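Local atomic coordinates of 2',5'-phosphodiesterase 12 (Homo sapiens, PDB entry 4Z0V), a protein that belongs to the endonuclease/exonuclease/phosphatase family and holds a magnesium ion in a DNase I-like alpha/beta sandwich. Residues Ile178-Val183 with Asp190-Ala195; Gly203-Lys208 with Gly212-Tyr217. All blocks are in the same frame, centred on the assembly; numbering follows the deposited sequence.

Contact 1: Ile178-Val183 with Asp190-Ala195; sequences ICLQEV and DSLVPA. With MG (magnesium ion), chain B.
Leu192 meets Leu180 and Val183 through methyl groups, with no flat group of either segment taking part; the flat group that binds the metal, the carboxylate of Glu182, lies on the side turned from the helix. Its OE2 binds the magnesium ion at 2.0 Å, whereas OE1 lies 3.2 Å from the same magnesium and is not a ligand, which makes the carboxylate monodentate. Five waters complete six-fold coordination. One of them, water 1, donates a hydrogen bond of 2.7 Å to Glu182 OE1, and the carboxylate is further gripped by Ala135 N at OE1 and Asn132 ND2 at OE2, contacts that should fix its rotation. This is the metal end of a DNase I-like sandwich, and the chain prepares it with a corner. At Glu182 the backbone turns into left-handed space (phi 61°, psi 46°), and Glu182 and Val183 both face Gly212 in a G1 beta bulge. The extra residue shifts the phase of the strand, bringing Val183 round to the helix side with Leu180 while Glu182 serves the metal. On that apolar side the contact is tip to tip: Leu192 CD1 meets Leu180 CD1 at 3.7 Å and Val183 CG1 at 3.6 Å. Val183 carries CG1 opposite its backbone N (chi1 178°), and this branch is the one offered to the leucine. The helix backbone stays well back, with the CA atoms of Val183 and Leu192 9.1 Å apart. Ile166 and Leu170 of helix 159-172 pack against Leu192 and Leu180 respectively.

Contact 2: Gly203-Lys208 with Gly212-Tyr217; sequences GVFRIK and GLATFY
Gly203 and Phe216 make the tight end of this strand pair: with no side chain on the glycine, the Phe216 ring lies over it, and Gly203 CA sits 3.8 Å from the ring centroid in a CH-pi contact. Phe205 also comes close, its CD1 reaching 3.4 Å from Leu213 O, while Ala214 CB stands at the edge of its ring. Setting CG opposite the backbone N (chi1 -179°) carries that ring forward and toward strand 211-218, so that Ile207 N lies above one face. Phe188 of helix 185-198 stacks on Phe205 and also meets Phe216. On the other face Val204 CG2 and Thr215 CB are 4.3 Å apart, and strands 265-273 and 280-287 cover Leu213 and Thr215, whose OG1 bonds to Gln267. Looser are Lys208, at the edge, and solvent-exposed Arg206, which bends away to a salt bridge between its NE and Asp229. Four backbone hydrogen bonds join the strands, Arg206 N to Leu213 O nearly straight at 2.8 Å, Val204 N to Thr215 O more bent at 3.0 Å. Consecutive and joined by a short turn, strands 201-207 (outermost) and 211-218 form a beta hairpin at one margin of the mixed sheet in the DNase I-like fold.

How the contacts relate
Contacts 1 and 2 follow one another along the chain, the first closing before the second opens, and their centres are only 7 Å apart. Helix 185-198 leads from strand 177-184 into the hairpin of strands 201-207 and 211-218, and strand 211-218 returns to pair with 177-184 in one mixed sheet. Backbone atoms tie the two together: Ile178 O lies 2.8 Å from Phe216 N, a probable hydrogen bond. The helix of contact 1 also covers the hairpin, with Leu192 CB 3.8 Å from Phe216 CZ. Strand 177-184 thus connects two settings, packing under the helix on one side and presenting a magnesium ligand at its end.

Contact 1: Ile178-Val183 with Asp190-Ala195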
# COMPACT_ATOMS: atom_id res chain seq x y z
N ILE A 178 -6.07 2.92 -0.02
CA ILE A 178 -4.88 2.20 -0.48
C ILE A 178 -4.11 1.75 0.72
O ILE A 178 -3.67 2.60 1.51
CB ILE A 178 -3.99 3.03 -1.43
CG1 ILE A 178 -4.78 3.49 -2.70
CG2 ILE A 178 -2.79 2.16 -1.84
CD1 ILE A 178 -3.93 4.48 -3.58
N CYS A 179 -3.99 0.43 0.90
CA CYS A 179 -3.26 -0.13 2.03
C CYS A 179 -2.00 -0.77 1.51
O CYS A 179 -2.06 -1.67 0.67
CB CYS A 179 -4.10 -1.12 2.82
SG CYS A 179 -5.48 -0.36 3.72
N LEU A 180 -0.86 -0.32 2.02
CA LEU A 180 0.42 -0.78 1.54
C LEU A 180 1.25 -1.40 2.63
O LEU A 180 1.19 -0.95 3.77
CB LEU A 180 1.19 0.41 0.96
CG LEU A 180 0.52 1.24 -0.14
CD1 LEU A 180 1.43 2.39 -0.56
CD2 LEU A 180 0.22 0.37 -1.38
N GLN A 181 2.08 -2.37 2.25
CA GLN A 181 3.03 -3.01 3.16
C GLN A 181 4.41 -2.88 2.58
O GLN A 181 4.56 -2.62 1.37
CB GLN A 181 2.69 -4.48 3.43
CG GLN A 181 1.23 -4.72 3.87
CD GLN A 181 0.29 -4.79 2.69
OE1 GLN A 181 0.63 -5.28 1.62
NE2 GLN A 181 -0.93 -4.28 2.85
N GLU A 182 5.43 -2.98 3.44
CA GLU A 182 6.85 -2.88 3.07
C GLU A 182 7.16 -1.50 2.46
O GLU A 182 7.85 -1.37 1.43
CB GLU A 182 7.29 -4.03 2.15
CG GLU A 182 7.45 -5.34 2.93
CD GLU A 182 8.27 -6.37 2.20
OE1 GLU A 182 9.25 -5.99 1.53
OE2 GLU A 182 7.96 -7.58 2.31
N VAL A 183 6.65 -0.48 3.14
CA VAL A 183 6.89 0.91 2.76
C VAL A 183 8.10 1.41 3.52
O VAL A 183 8.03 1.55 4.74
CB VAL A 183 5.64 1.79 3.05
CG1 VAL A 183 5.90 3.27 2.68
CG2 VAL A 183 4.39 1.26 2.33
N ASP A 190 8.96 10.70 0.23
CA ASP A 190 9.49 11.25 -1.03
C ASP A 190 8.86 10.71 -2.30
O ASP A 190 9.03 11.34 -3.35
CB ASP A 190 11.02 11.01 -1.14
CG ASP A 190 11.82 11.40 0.09
OD1 ASP A 190 11.29 12.17 0.93
OD2 ASP A 190 12.95 10.91 0.24
N SER A 191 8.17 9.56 -2.23
CA SER A 191 7.56 9.01 -3.45
C SER A 191 6.03 8.91 -3.33
O SER A 191 5.32 9.44 -4.18
CB SER A 191 8.15 7.64 -3.75
OG SER A 191 7.46 7.04 -4.83
N LEU A 192 5.54 8.20 -2.32
CA LEU A 192 4.09 7.98 -2.21
C LEU A 192 3.33 9.25 -1.82
O LEU A 192 2.35 9.58 -2.49
CB LEU A 192 3.80 6.86 -1.20
CG LEU A 192 4.53 5.56 -1.50
CD1 LEU A 192 4.37 4.60 -0.35
CD2 LEU A 192 3.99 4.91 -2.82
N VAL A 193 3.78 9.98 -0.79
CA VAL A 193 3.06 11.19 -0.39
C VAL A 193 3.00 12.20 -1.56
O VAL A 193 1.90 12.58 -1.91
CB VAL A 193 3.58 11.79 0.93
CG1 VAL A 193 3.14 13.25 1.09
CG2 VAL A 193 3.08 10.97 2.12
N PRO A 194 4.09 12.56 -2.27
CA PRO A 194 3.95 13.52 -3.39
C PRO A 194 3.06 13.02 -4.53
O PRO A 194 2.26 13.80 -5.05
CB PRO A 194 5.40 13.71 -3.86
CG PRO A 194 6.24 13.39 -2.64
CD PRO A 194 5.52 12.23 -2.04
N ALA A 195 3.18 11.73 -4.91
CA ALA A 195 2.35 11.23 -6.00
C ALA A 195 0.89 11.17 -5.61
O ALA A 195 0.01 11.65 -6.33
CB ALA A 195 2.83 9.85 -6.43
MG MG B . 8.58 -9.11 1.17
O HOH W 1 10.52 -8.31 1.10
O HOH W 2 9.32 -10.13 2.88
O HOH W 3 6.91 -10.24 1.34
O HOH W 4 9.32 -10.68 -0.09
O HOH W 5 7.84 -8.11 -0.54

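Contact 2: Gly203-Lys208 with Gly212-Tyr217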
# COMPACT_ATOMS: atom_id res chain seq x y z
N GLY A 203 -2.19 10.36 3.37
CA GLY A 203 -1.76 9.10 3.97
C GLY A 203 -1.21 9.18 5.37
O GLY A 203 -0.82 10.26 5.85
N VAL A 204 -1.16 8.00 6.02
CA VAL A 204 -0.60 7.82 7.37
C VAL A 204 0.37 6.62 7.31
O VAL A 204 0.20 5.68 6.52
CB VAL A 204 -1.69 7.67 8.46
CG1 VAL A 204 -2.46 8.99 8.63
CG2 VAL A 204 -2.64 6.52 8.16
N PHE A 205 1.43 6.71 8.12
CA PHE A 205 2.52 5.72 8.08
C PHE A 205 2.78 5.16 9.46
O PHE A 205 2.83 5.92 10.43
CB PHE A 205 3.78 6.42 7.52
CG PHE A 205 5.02 5.57 7.36
CD1 PHE A 205 5.03 4.44 6.56
CD2 PHE A 205 6.22 5.97 7.94
CE1 PHE A 205 6.19 3.66 6.40
CE2 PHE A 205 7.39 5.21 7.78
CZ PHE A 205 7.37 4.06 7.00
N ARG A 206 2.98 3.84 9.54
CA ARG A 206 3.34 3.15 10.79
C ARG A 206 4.58 2.31 10.51
O ARG A 206 4.48 1.25 9.89
CB ARG A 206 2.16 2.32 11.31
CG ARG A 206 2.48 1.37 12.50
CD ARG A 206 3.00 2.12 13.73
NE ARG A 206 2.06 3.16 14.14
CZ ARG A 206 2.27 4.04 15.11
NH1 ARG A 206 3.40 4.03 15.80
NH2 ARG A 206 1.34 4.95 15.40
N ILE A 207 5.76 2.80 10.92
CA ILE A 207 6.99 2.07 10.63
C ILE A 207 7.23 0.97 11.68
O ILE A 207 6.72 1.08 12.80
CB ILE A 207 8.21 3.05 10.53
CG1 ILE A 207 9.35 2.40 9.70
CG2 ILE A 207 8.69 3.56 11.91
CD1 ILE A 207 10.40 3.30 9.29
N LYS A 208 7.94 -0.10 11.30
CA LYS A 208 8.40 -1.13 12.23
C LYS A 208 9.86 -0.72 12.57
O LYS A 208 10.06 0.15 13.43
CB LYS A 208 8.31 -2.51 11.60
CG LYS A 208 7.00 -3.23 11.75
CD LYS A 208 7.18 -4.74 11.63
CE LYS A 208 7.62 -5.23 10.27
NZ LYS A 208 7.32 -6.67 10.08
N GLY A 212 7.44 -0.18 6.96
CA GLY A 212 6.18 -0.49 7.62
C GLY A 212 4.98 -0.37 6.72
O GLY A 212 5.01 -0.67 5.51
N LEU A 213 3.91 0.07 7.34
CA LEU A 213 2.62 0.12 6.73
C LEU A 213 2.19 1.52 6.41
O LEU A 213 2.43 2.43 7.21
CB LEU A 213 1.59 -0.48 7.71
CG LEU A 213 1.84 -1.88 8.30
CD1 LEU A 213 0.72 -2.19 9.32
CD2 LEU A 213 1.85 -2.95 7.20
N ALA A 214 1.44 1.68 5.30
CA ALA A 214 0.82 2.98 5.00
C ALA A 214 -0.62 2.78 4.55
O ALA A 214 -0.95 1.78 3.90
CB ALA A 214 1.59 3.73 3.92
N THR A 215 -1.49 3.75 4.90
CA THR A 215 -2.89 3.75 4.43
C THR A 215 -3.13 5.13 3.84
O THR A 215 -2.86 6.12 4.51
CB THR A 215 -3.89 3.39 5.56
OG1 THR A 215 -3.65 2.05 6.01
CG2 THR A 215 -5.37 3.47 5.10
N PHE A 216 -3.62 5.18 2.62
CA PHE A 216 -3.97 6.43 1.92
C PHE A 216 -5.46 6.45 1.67
O PHE A 216 -6.04 5.41 1.44
CB PHE A 216 -3.21 6.57 0.60
CG PHE A 216 -1.76 6.94 0.80
CD1 PHE A 216 -0.79 5.94 0.99
CD2 PHE A 216 -1.34 8.27 0.71
CE1 PHE A 216 0.56 6.29 1.16
CE2 PHE A 216 0.00 8.61 0.89
CZ PHE A 216 0.94 7.62 1.13
N TYR A 217 -6.09 7.62 1.76
CA TYR A 217 -7.53 7.70 1.55
C TYR A 217 -7.84 8.91 0.71
O TYR A 217 -7.17 9.94 0.86
CB TYR A 217 -8.30 7.73 2.90
CG TYR A 217 -7.77 8.77 3.87
CD1 TYR A 217 -6.69 8.49 4.71
CD2 TYR A 217 -8.29 10.06 3.89
CE1 TYR A 217 -6.13 9.47 5.52
CE2 TYR A 217 -7.76 11.04 4.72
CZ TYR A 217 -6.67 10.75 5.53
OH TYR A 217 -6.16 11.72 6.36